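Local coordinates for protein FMN-dependent nitronate monooxygenase (Shewanella oneidensis, PDB 5LSM) that probably oxidises propionate 3-nitronate with molecular oxygen, using a bound FMN cofactor, and so helps to detoxify nitronates, at residues P19-G25 / S40-M45. Residue numbers count along the deposited sequence, not the author numbering.
Sequences PMAGVQG and SLPCAM. With FMN (flavin mononucleotide), chain I.
One buried amide, that of Gln24, joins three backbone sites. Its NE2 donates to Ser40 O (2.6 Å) across the contact and to Gly25 O (3.0 Å) in its own loop, while its OE1 accepts a hydrogen bond from Met20 N (3.0 Å, nearly linear). With chi1 at t and chi2 near -100°, the side chain folds back inside the irregular turn 19-25, which links strand 15-17 to helix 26-35; Gly25 is the N-cap. Segment 40-45 carries the end of the next parallel strand of the TIM barrel, extended through Pro42 before it turns. The CA atoms pair Pro19 with Pro42 (4.7 Å) and Gly25 with Leu41 (5.6 Å). The Pro42 ring points into the turn: its CB lies 4.1 Å from Pro19 CB and 3.9 Å from Ala21 CB, its CG 3.5 Å from Met20 O. Farther out, Met45 SD reaches Ala21 CB (4.1 Å) and passes Gly22, whose positive phi (104°) suits glycine. Ser40 OG turns to Gln17 O and Asn67. Ala21 N donates to FMN N5 and O4, both at 3.2 Å. With the turn held by the amide and backed by proline, a main-chain NH is presented to the flavin's N5/O4 edge, beside reactive C4A, while Ala21 CB packs on FMN O4 (3.2 Å).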
loop_
_atom_site.group_PDB
_atom_site.type_symbol
_atom_site.label_atom_id
_atom_site.label_comp_id
_atom_site.label_asym_id
_atom_site.label_seq_id
_atom_site.Cartn_x
_atom_site.Cartn_y
_atom_site.Cartn_z
ATOM N N PRO A 19 -8.699 -6.803 -17.097
ATOM C CA PRO A 19 -9.272 -8.123 -17.387
ATOM C C PRO A 19 -9.528 -8.870 -16.100
ATOM O O PRO A 19 -8.594 -9.136 -15.373
ATOM C CB PRO A 19 -8.154 -8.819 -18.150
ATOM C CG PRO A 19 -6.913 -8.179 -17.639
ATOM C CD PRO A 19 -7.292 -6.732 -17.527
ATOM N N MET A 20 -10.783 -9.181 -15.809
ATOM C CA MET A 20 -11.126 -9.753 -14.522
ATOM C C MET A 20 -11.780 -11.105 -14.713
ATOM O O MET A 20 -12.947 -11.193 -15.088
ATOM C CB MET A 20 -12.019 -8.797 -13.754
ATOM C CG MET A 20 -11.312 -7.492 -13.439
ATOM S SD MET A 20 -12.309 -6.311 -12.542
ATOM C CE MET A 20 -13.320 -5.623 -13.838
ATOM N N ALA A 21 -10.993 -12.163 -14.529
ATOM C CA ALA A 21 -11.432 -13.511 -14.887
ATOM C C ALA A 21 -12.540 -13.960 -13.947
ATOM O O ALA A 21 -12.395 -13.886 -12.730
ATOM C CB ALA A 21 -10.271 -14.484 -14.830
ATOM N N GLY A 22 -13.676 -14.336 -14.525
ATOM C CA GLY A 22 -14.756 -14.944 -13.774
ATOM C C GLY A 22 -15.907 -14.004 -13.508
ATOM O O GLY A 22 -16.968 -14.433 -13.079
ATOM N N VAL A 23 -15.694 -12.714 -13.726
ATOM C CA VAL A 23 -16.736 -11.733 -13.501
ATOM C C VAL A 23 -17.113 -11.029 -14.782
ATOM O O VAL A 23 -17.952 -10.141 -14.771
ATOM C CB VAL A 23 -16.307 -10.667 -12.465
ATOM C CG1 VAL A 23 -16.187 -11.292 -11.089
ATOM C CG2 VAL A 23 -15.000 -9.977 -12.873
ATOM N N GLN A 24 -16.490 -11.392 -15.893
ATOM C CA GLN A 24 -16.501 -10.505 -17.030
ATOM C C GLN A 24 -16.069 -11.168 -18.349
ATOM O O GLN A 24 -15.162 -11.992 -18.366
ATOM C CB GLN A 24 -15.613 -9.321 -16.674
ATOM C CG GLN A 24 -15.370 -8.358 -17.789
ATOM C CD GLN A 24 -14.027 -8.554 -18.447
ATOM O OE1 GLN A 24 -12.978 -8.604 -17.781
ATOM N NE2 GLN A 24 -14.039 -8.573 -19.769
ATOM N N GLY A 25 -16.735 -10.790 -19.442
ATOM C CA GLY A 25 -16.368 -11.217 -20.798
ATOM C C GLY A 25 -16.567 -10.161 -21.887
ATOM O O GLY A 25 -16.294 -8.992 -21.690
ATOM N N SER A 40 -10.989 -5.395 -22.341
ATOM C CA SER A 40 -10.124 -6.519 -22.044
ATOM C C SER A 40 -10.922 -7.795 -21.839
ATOM O O SER A 40 -11.930 -7.797 -21.116
ATOM C CB SER A 40 -9.300 -6.243 -20.786
ATOM O OG SER A 40 -8.486 -5.096 -20.941
ATOM N N LEU A 41 -10.467 -8.873 -22.488
ATOM C CA LEU A 41 -11.044 -10.205 -22.317
ATOM C C LEU A 41 -10.102 -11.039 -21.453
ATOM O O LEU A 41 -8.960 -11.307 -21.847
ATOM C CB LEU A 41 -11.275 -10.883 -23.680
ATOM C CG LEU A 41 -11.876 -12.298 -23.643
ATOM C CD1 LEU A 41 -13.243 -12.324 -23.001
ATOM C CD2 LEU A 41 -11.954 -12.933 -25.025
ATOM N N PRO A 42 -10.536 -11.356 -20.224
ATOM C CA PRO A 42 -9.773 -12.299 -19.406
ATOM C C PRO A 42 -9.904 -13.713 -19.968
ATOM O O PRO A 42 -11.018 -14.181 -20.175
ATOM C CB PRO A 42 -10.435 -12.187 -18.033
ATOM C CG PRO A 42 -11.845 -11.750 -18.311
ATOM C CD PRO A 42 -11.825 -10.982 -19.602
ATOM N N CYS A 43 -8.775 -14.341 -20.288
ATOM C CA CYS A 43 -8.778 -15.682 -20.892
ATOM C C CYS A 43 -8.273 -16.802 -20.000
ATOM O O CYS A 43 -8.296 -17.942 -20.407
ATOM C CB CYS A 43 -7.973 -15.676 -22.185
ATOM S SG CYS A 43 -8.657 -14.505 -23.356
ATOM N N ALA A 44 -7.873 -16.503 -18.769
ATOM C CA ALA A 44 -7.259 -17.522 -17.914
ATOM C C ALA A 44 -8.169 -18.745 -17.681
ATOM O O ALA A 44 -7.677 -19.862 -17.532
ATOM C CB ALA A 44 -6.830 -16.912 -16.581
ATOM N N MET A 45 -9.477 -18.531 -17.601
ATOM C CA MET A 45 -10.407 -19.619 -17.302
ATOM C C MET A 45 -11.194 -20.143 -18.519
ATOM O O MET A 45 -12.140 -20.899 -18.348
ATOM C CB MET A 45 -11.417 -19.167 -16.249
ATOM C CG MET A 45 -10.810 -18.674 -14.956
ATOM S SD MET A 45 -12.089 -18.041 -13.856
ATOM C CE MET A 45 -11.209 -18.109 -12.295
HETATM N N1 FMN I . -5.443 -9.378 -13.758
HETATM C C2 FMN I . -5.108 -10.252 -14.751
HETATM O O2 FMN I . -4.008 -10.118 -15.342
HETATM N N3 FMN I . -5.909 -11.278 -15.108
HETATM C C4 FMN I . -7.092 -11.491 -14.510
HETATM O O4 FMN I . -7.825 -12.442 -14.832
HETATM C C4A FMN I . -7.506 -10.585 -13.421
HETATM N N5 FMN I . -8.686 -10.741 -12.819
HETATM C C5A FMN I . -9.110 -9.883 -11.874
HETATM C C6 FMN I . -10.366 -10.102 -11.315
HETATM C C7 FMN I . -10.864 -9.250 -10.351
HETATM C C7M FMN I . -12.217 -9.550 -9.759
HETATM C C8 FMN I . -10.040 -8.089 -9.906
HETATM C C8M FMN I . -10.580 -7.162 -8.839
HETATM C C9 FMN I . -8.772 -7.867 -10.462
HETATM C C9A FMN I . -8.261 -8.732 -11.444
HETATM N N10 FMN I . -6.999 -8.544 -12.090
HETATM C C10 FMN I . -6.603 -9.478 -13.071
HETATM C "C1'" FMN I . -6.069 -7.461 -11.721
HETATM C "C2'" FMN I . -6.345 -6.191 -12.508
HETATM O "O2'" FMN I . -5.754 -6.315 -13.815
HETATM C "C3'" FMN I . -5.772 -4.960 -11.791
HETATM O "O3'" FMN I . -4.431 -5.230 -11.369
HETATM C "C4'" FMN I . -6.556 -4.539 -10.547
HETATM O "O4'" FMN I . -7.970 -4.730 -10.673
HETATM C "C5'" FMN I . -6.242 -3.079 -10.263
HETATM O "O5'" FMN I . -6.783 -2.660 -9.012
HETATM P P FMN I . -8.301 -2.165 -8.813
HETATM O O1P FMN I . -8.724 -1.461 -10.083
HETATM O O2P FMN I . -8.192 -1.254 -7.617
HETATM O O3P FMN I . -9.013 -3.448 -8.567
#